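Local coordinates for uncharacterized protein (Klebsiella pneumoniae, PDB 2A2L) that is of unknown function but belongs to the HbpS-like family of haem-degrading proteins, so a related role is possible though unproven, at residues V40-N45 and N113-G118; A23-A28 and L48-D53; I31-V36 and V127-L132. All blocks are in the same frame, centred on the assembly; numbering follows the deposited sequence.

Contact 1: residues V40-N45 and N113-G118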
# COMPACT_ATOMS: atom_id res chain seq x y z
N VAL A 40 18.26 12.55 7.88
CA VAL A 40 18.58 11.20 7.43
C VAL A 40 20.09 11.07 7.29
O VAL A 40 20.79 12.05 6.99
CB VAL A 40 17.87 10.86 6.09
CG1 VAL A 40 16.34 10.79 6.31
CG2 VAL A 40 18.21 11.90 4.99
N ASP A 41 20.60 9.86 7.53
CA ASP A 41 22.01 9.60 7.24
C ASP A 41 22.30 9.45 5.73
O ASP A 41 21.39 9.64 4.89
CB ASP A 41 22.54 8.43 8.07
CG ASP A 41 22.04 7.07 7.60
OD1 ASP A 41 21.62 6.93 6.43
OD2 ASP A 41 22.12 6.11 8.41
N ARG A 42 23.54 9.11 5.40
CA ARG A 42 24.07 9.10 4.02
C ARG A 42 23.36 8.14 3.03
O ARG A 42 23.35 8.37 1.80
CB ARG A 42 25.57 8.76 4.09
CG ARG A 42 26.31 8.63 2.79
CD ARG A 42 26.39 7.19 2.31
NE ARG A 42 26.40 7.14 0.85
CZ ARG A 42 26.95 8.08 0.09
NH1 ARG A 42 27.54 9.12 0.64
NH2 ARG A 42 26.90 7.97 -1.23
N GLY A 43 22.79 7.07 3.56
CA GLY A 43 21.95 6.18 2.76
C GLY A 43 20.49 6.59 2.67
O GLY A 43 19.69 5.89 2.07
N GLY A 44 20.14 7.72 3.26
CA GLY A 44 18.75 8.14 3.27
C GLY A 44 17.99 7.65 4.47
O GLY A 44 16.76 7.79 4.54
N ASN A 45 18.71 7.08 5.44
CA ASN A 45 18.08 6.42 6.56
C ASN A 45 17.85 7.29 7.77
O ASN A 45 18.75 8.01 8.20
CB ASN A 45 18.85 5.15 6.92
CG ASN A 45 18.81 4.13 5.81
OD1 ASN A 45 17.74 3.77 5.32
ND2 ASN A 45 19.99 3.69 5.38
N ASN A 113 32.94 18.03 2.64
CA ASN A 113 34.10 17.59 1.87
C ASN A 113 33.64 17.20 0.47
O ASN A 113 33.90 16.08 0.01
CB ASN A 113 34.85 16.42 2.54
CG ASN A 113 35.24 16.71 3.99
OD1 ASN A 113 35.61 17.84 4.34
ND2 ASN A 113 35.16 15.68 4.84
N GLU A 114 32.94 18.13 -0.17
CA GLU A 114 32.45 17.91 -1.52
C GLU A 114 31.72 16.55 -1.69
O GLU A 114 32.04 15.73 -2.56
CB GLU A 114 33.61 18.10 -2.50
CG GLU A 114 34.06 19.57 -2.62
CD GLU A 114 35.54 19.72 -2.95
OE1 GLU A 114 36.25 18.69 -2.94
OE2 GLU A 114 35.99 20.86 -3.21
N GLN A 115 30.73 16.33 -0.83
CA GLN A 115 30.10 15.03 -0.67
C GLN A 115 28.84 15.20 0.14
O GLN A 115 28.79 16.01 1.07
CB GLN A 115 31.04 14.10 0.08
CG GLN A 115 30.80 12.62 -0.13
CD GLN A 115 31.48 11.80 0.94
OE1 GLN A 115 31.11 10.66 1.19
NE2 GLN A 115 32.48 12.39 1.58
N VAL A 116 27.81 14.43 -0.21
CA VAL A 116 26.52 14.51 0.45
C VAL A 116 26.44 13.43 1.53
O VAL A 116 26.40 12.24 1.25
CB VAL A 116 25.37 14.39 -0.58
CG1 VAL A 116 24.03 14.01 0.06
CG2 VAL A 116 25.24 15.67 -1.37
N ILE A 117 26.45 13.86 2.78
CA ILE A 117 26.63 12.91 3.88
C ILE A 117 25.30 12.52 4.54
O ILE A 117 25.26 11.78 5.53
CB ILE A 117 27.64 13.44 4.93
CG1 ILE A 117 27.13 14.72 5.60
CG2 ILE A 117 29.00 13.70 4.28
CD1 ILE A 117 27.88 15.07 6.85
N GLY A 118 24.21 13.01 3.95
CA GLY A 118 22.91 12.99 4.60
C GLY A 118 22.08 14.15 4.11
O GLY A 118 22.45 14.81 3.14

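Contact 2: residues A23-A28 and L48-D53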
# COMPACT_ATOMS: atom_id res chain seq x y z
N ALA A 23 19.23 23.93 17.29
CA ALA A 23 19.36 25.17 16.54
C ALA A 23 18.00 25.52 15.96
O ALA A 23 17.43 26.57 16.29
CB ALA A 23 20.39 25.00 15.42
N VAL A 24 17.49 24.62 15.13
CA VAL A 24 16.17 24.71 14.52
C VAL A 24 15.07 25.03 15.53
O VAL A 24 14.26 25.92 15.30
CB VAL A 24 15.85 23.40 13.73
CG1 VAL A 24 14.37 23.27 13.37
CG2 VAL A 24 16.70 23.34 12.48
N GLU A 25 15.09 24.33 16.67
CA GLU A 25 14.09 24.51 17.70
C GLU A 25 14.15 25.90 18.33
O GLU A 25 13.17 26.43 18.85
CB GLU A 25 14.24 23.45 18.79
CG GLU A 25 12.95 23.11 19.54
CD GLU A 25 13.17 22.25 20.78
OE1 GLU A 25 14.28 21.70 20.97
OE2 GLU A 25 12.21 22.13 21.58
N LYS A 26 15.33 26.51 18.27
CA LYS A 26 15.54 27.79 18.92
C LYS A 26 15.22 28.89 17.93
O LYS A 26 14.69 29.93 18.31
CB LYS A 26 16.99 27.89 19.36
CG LYS A 26 17.22 28.73 20.58
CD LYS A 26 18.71 29.03 20.71
CE LYS A 26 18.99 30.53 20.75
NZ LYS A 26 20.44 30.83 20.68
N LYS A 27 15.55 28.66 16.67
CA LYS A 27 15.21 29.61 15.62
C LYS A 27 13.72 29.63 15.32
O LYS A 27 13.14 30.70 15.12
CB LYS A 27 15.99 29.30 14.35
CG LYS A 27 15.79 30.32 13.22
CD LYS A 27 16.53 31.61 13.49
CE LYS A 27 15.97 32.72 12.63
NZ LYS A 27 16.27 34.06 13.24
N ALA A 28 13.10 28.45 15.28
CA ALA A 28 11.69 28.35 14.97
C ALA A 28 10.92 29.11 16.05
O ALA A 28 9.94 29.78 15.76
CB ALA A 28 11.27 26.92 14.92
N LEU A 48 16.99 11.05 12.83
CA LEU A 48 16.16 11.78 13.77
C LEU A 48 14.88 12.29 13.12
O LEU A 48 14.90 12.75 11.98
CB LEU A 48 16.94 12.97 14.34
CG LEU A 48 16.35 13.65 15.57
CD1 LEU A 48 17.48 13.91 16.54
CD2 LEU A 48 15.68 14.96 15.19
N ILE A 49 13.77 12.20 13.86
CA ILE A 49 12.56 13.00 13.61
C ILE A 49 12.07 13.65 14.90
O ILE A 49 11.85 12.95 15.87
CB ILE A 49 11.41 12.14 13.08
CG1 ILE A 49 11.76 11.55 11.72
CG2 ILE A 49 10.08 12.92 13.05
CD1 ILE A 49 10.75 10.49 11.23
N GLN A 50 11.87 14.96 14.89
CA GLN A 50 11.48 15.69 16.08
C GLN A 50 10.37 16.71 15.85
O GLN A 50 10.54 17.66 15.08
CB GLN A 50 12.69 16.42 16.65
CG GLN A 50 12.38 17.23 17.86
CD GLN A 50 13.60 17.78 18.51
OE1 GLN A 50 14.33 17.04 19.18
NE2 GLN A 50 13.85 19.08 18.33
N ARG A 51 9.24 16.51 16.53
CA ARG A 51 8.05 17.32 16.32
C ARG A 51 7.72 18.24 17.51
O ARG A 51 7.44 17.78 18.61
CB ARG A 51 6.83 16.47 15.92
CG ARG A 51 5.57 17.32 15.72
CD ARG A 51 4.38 16.55 15.17
NE ARG A 51 3.61 15.87 16.22
CZ ARG A 51 2.74 16.46 17.04
NH1 ARG A 51 2.51 17.77 16.97
NH2 ARG A 51 2.10 15.74 17.95
N MET A 52 7.78 19.54 17.26
CA MET A 52 7.25 20.51 18.20
C MET A 52 5.75 20.29 18.46
O MET A 52 4.98 19.90 17.57
CB MET A 52 7.52 21.93 17.72
CG MET A 52 8.98 22.34 17.89
SD MET A 52 9.45 23.79 16.97
CE MET A 52 11.00 23.32 16.35
N ASP A 53 5.35 20.55 19.70
CA ASP A 53 4.09 20.06 20.21
C ASP A 53 2.89 20.75 19.56
O ASP A 53 1.79 20.21 19.57
CB ASP A 53 4.05 20.25 21.72
CG ASP A 53 5.17 19.48 22.43
OD1 ASP A 53 5.07 18.24 22.49
OD2 ASP A 53 6.12 20.12 22.93
O HOH W 1 16.07 20.12 20.07

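Contact 3: residues I31-V36 and V127-L132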
# COMPACT_ATOMS: atom_id res chain seq x y z
N ILE A 31 11.00 33.06 15.50
CA ILE A 31 10.13 33.44 14.39
C ILE A 31 8.71 32.88 14.54
O ILE A 31 7.92 32.85 13.57
CB ILE A 31 10.72 33.12 13.00
CG1 ILE A 31 11.21 31.67 12.91
CG2 ILE A 31 11.81 34.10 12.65
CD1 ILE A 31 11.03 31.03 11.54
N ASN A 32 8.41 32.42 15.77
CA ASN A 32 7.07 32.13 16.26
C ASN A 32 6.37 31.05 15.47
O ASN A 32 5.23 31.22 15.06
CB ASN A 32 6.19 33.38 16.28
CG ASN A 32 6.34 34.17 17.55
OD1 ASN A 32 6.41 35.40 17.51
ND2 ASN A 32 6.38 33.49 18.70
N VAL A 33 7.08 29.94 15.25
CA VAL A 33 6.54 28.84 14.47
C VAL A 33 6.90 27.48 15.10
O VAL A 33 7.95 27.31 15.69
CB VAL A 33 6.91 28.99 12.93
CG1 VAL A 33 8.36 28.61 12.63
CG2 VAL A 33 5.94 28.18 12.05
N ALA A 34 6.01 26.50 14.96
CA ALA A 34 6.26 25.14 15.42
C ALA A 34 6.45 24.19 14.24
O ALA A 34 5.56 24.02 13.40
CB ALA A 34 5.13 24.66 16.27
N VAL A 35 7.62 23.55 14.17
CA VAL A 35 7.93 22.68 13.05
C VAL A 35 8.29 21.25 13.44
O VAL A 35 8.71 20.99 14.56
CB VAL A 35 9.02 23.28 12.15
CG1 VAL A 35 8.59 24.64 11.61
CG2 VAL A 35 10.34 23.35 12.86
N VAL A 36 8.14 20.31 12.49
CA VAL A 36 8.92 19.07 12.50
C VAL A 36 10.33 19.20 11.86
O VAL A 36 10.48 19.84 10.83
CB VAL A 36 8.13 17.92 11.87
CG1 VAL A 36 8.73 16.54 12.23
CG2 VAL A 36 6.68 18.01 12.33
N VAL A 127 6.73 27.67 3.35
CA VAL A 127 7.82 27.03 2.62
C VAL A 127 9.12 27.81 2.78
O VAL A 127 10.18 27.23 2.99
CB VAL A 127 7.44 26.85 1.15
CG1 VAL A 127 8.61 26.36 0.34
CG2 VAL A 127 6.33 25.87 1.03
N GLU A 128 9.01 29.14 2.69
CA GLU A 128 10.13 30.04 2.97
C GLU A 128 10.73 29.84 4.36
O GLU A 128 11.95 29.85 4.50
CB GLU A 128 9.73 31.51 2.81
CG GLU A 128 8.82 31.80 1.62
CD GLU A 128 7.33 31.86 2.00
OE1 GLU A 128 6.69 30.78 1.99
OE2 GLU A 128 6.81 32.96 2.30
N GLN A 129 9.88 29.69 5.37
CA GLN A 129 10.32 29.37 6.73
C GLN A 129 11.03 28.03 6.87
O GLN A 129 12.14 27.97 7.40
CB GLN A 129 9.15 29.44 7.70
CG GLN A 129 8.76 30.87 8.06
CD GLN A 129 7.45 30.93 8.78
OE1 GLN A 129 6.65 29.99 8.71
NE2 GLN A 129 7.21 32.02 9.49
N ASP A 130 10.38 26.97 6.38
CA ASP A 130 10.95 25.62 6.36
C ASP A 130 12.39 25.65 5.85
O ASP A 130 13.29 25.06 6.45
CB ASP A 130 10.12 24.69 5.47
CG ASP A 130 8.68 24.55 5.95
OD1 ASP A 130 8.42 24.85 7.14
OD2 ASP A 130 7.82 24.15 5.14
N GLN A 131 12.59 26.37 4.76
CA GLN A 131 13.86 26.39 4.06
C GLN A 131 14.91 27.22 4.83
O GLN A 131 16.10 26.92 4.79
CB GLN A 131 13.63 26.93 2.66
CG GLN A 131 14.70 26.52 1.69
CD GLN A 131 14.69 27.37 0.44
OE1 GLN A 131 13.62 27.73 -0.09
NE2 GLN A 131 15.90 27.71 -0.04
N LEU A 132 14.43 28.25 5.54
CA LEU A 132 15.25 29.16 6.35
C LEU A 132 15.75 28.41 7.59
O LEU A 132 16.84 28.69 8.10
CB LEU A 132 14.41 30.38 6.79
CG LEU A 132 14.99 31.40 7.81
CD1 LEU A 132 14.53 32.84 7.50
CD2 LEU A 132 14.59 31.09 9.25

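Contact 1: residues V40-N45 and N113-G118
Arg-42 starts out straight, with CG anti to its backbone N (chi1 177°), then turns sharply at chi2 (-95°) and bends again at chi3. This route carries the side chain toward Val-116 and Gln-115, away from the tip of a tight beta hairpin. The hairpin joins strands 36-41 and 46-51 through a type I turn from Asp-41 to Gly-44, with Gly-44 at positive phi in a G1 bulge. The Asp-41 N to Asn-45 O bond of 2.7 Å closes the loop behind the turn. Across the contact, strand 116-123 runs antiparallel to strand 36-41. Gly-118 has no side chain, and its CA sits 3.3 Å from Val-40 O. Arg-42 CB packs against the next carbonyl, 3.4 Å from Ile-117 O. Further out, Arg-42 NH1 comes within 3.4 Å of Val-116 O at an angle too poor for a hydrogen bond. The extended Gln-115 chain crosses the arginine at about a right angle, and its OE1 accepts instead from Gln-10 N. Arg-42 N is held by Thr-11 OG1, so strand 6-12 ties down both segments. Asp-41 OD2 makes a salt bridge with Arg-51 of the third subunit. Asp-41 OD1 stays within the turn and takes two backbone donors from above the carboxylate plane: Gly-43 N at 3.1 Å, an Asx turn, and Asn-45 N.

Contact 2: residues A23-A28 and L48-D53
Helix 14-30 passes over the end of strand 46-51, and the backbones come nearest at Glu-25 and Met-52, whose CA atoms are 7.9 Å apart. Met-52 bridges that gap. Its CG is anti to the carbonyl carbon (chi1 -74°), and the chain runs on nearly straight through chi2 before bending at chi3 (-138°), so that the terminal methyl meets the helix. Met-52 CE rests 3.6 Å from Glu-25 CA, tucked against the helix backbone. Glu-25 crosses the methionine obliquely and lays its aliphatic part along the same methyl, Glu-25 CG being 3.7 Å from Met-52 CE. Three residues on, Ala-28 CB closes in from beside it, 3.9 Å from Met-52 CE, while Val-24 CG1 makes a looser approach. Nearer the start of the strand, Glu-25 and Gln-50, both with CG anti to the backbone N, cross at about a right angle with their carboxylate and amide planes 65° apart. A water joins them, donating to Glu-25 OE1 (2.6 Å) and accepting from Gln-50 NE2 (3.0 Å). Gln-18 NE2 of the third subunit donates to both Glu-25 OE1 and Gln-50 OE1, so this polar cluster belongs to the subunit interface, where strand 46-51 also pairs with a strand of that chain. A helix packed against an antiparallel sheet, here through the residue just after a strand, is consistent with the alpha+beta fold of the GAF clan.

Contact 3: residues I31-V36 and V127-L132
Ile-31 and Gln-129 slide past each other in opposite directions. The isoleucine holds CG1 in the crowded position between its backbone N and carbonyl carbon (chi1 51°), which, together with chi2, brings CD1 to the helix. There Ile-31 CD1 meets the aliphatic part of the glutamine, 4.2 Å from Gln-129 CG. Ile-31 CD1 also touches Leu-132 CD2, at 4.2 Å, so the tip of Ile-31 rests between two residues lying nearly one helical turn apart. Gln-129 leaves the helix with CG beside its backbone N (chi1 -77°) and then runs extended, placing its amide in front of Val-33. These two meet tip to tip: Val-33 CG2, anti to the backbone N, lies 3.9 Å from Gln-129 OE1. This is a van der Waals touch between a methyl and a carbonyl oxygen. Deeper in, Val-35 CG1 approaches Asp-130 OD1 at 4.5 Å, a loose contact with a carboxylate committed elsewhere. OD1 accepts from Gly-125 N just before the helix, and OD2 makes a salt bridge with Lys-66 NZ on helix 59-72. Residues 31-36 begin where helix 14-30 ends in a Schellman motif, with Asn-32 at positive phi as the C-prime residue. From that helix end the chain passes in front of the first turns of helix 127-143 and enters strand 36-41. Val-33 touches Ala-28, Val-35 touches Val-24 and Leu-132 touches Lys-27, so helix 14-30 flanks both segments while Val-36 packs on helix 59-72 and strand 46-51.

In the fold
Contacts 2 and 3 are neighbours, their centres about 9 Å apart on the same side of the chain's centre. They share backbone links: Ala-28 O lies 2.9 Å from Val-33 N, and Met-52 N lies 3.2 Å from Val-35 O, both probable hydrogen bonds. Contact 1 lies across the chain's centre from contact 3, its centre about 20 Å from that of contact 2 and 23 Å from that of contact 3. Strand 36-41 connects them, following from the loop of contact 3 and leading into the hairpin of contact 1. Asp-41 in contact 1 pairs with Arg-51 of the third subunit, and Arg-51 in contact 2 with Asp-41 of that subunit.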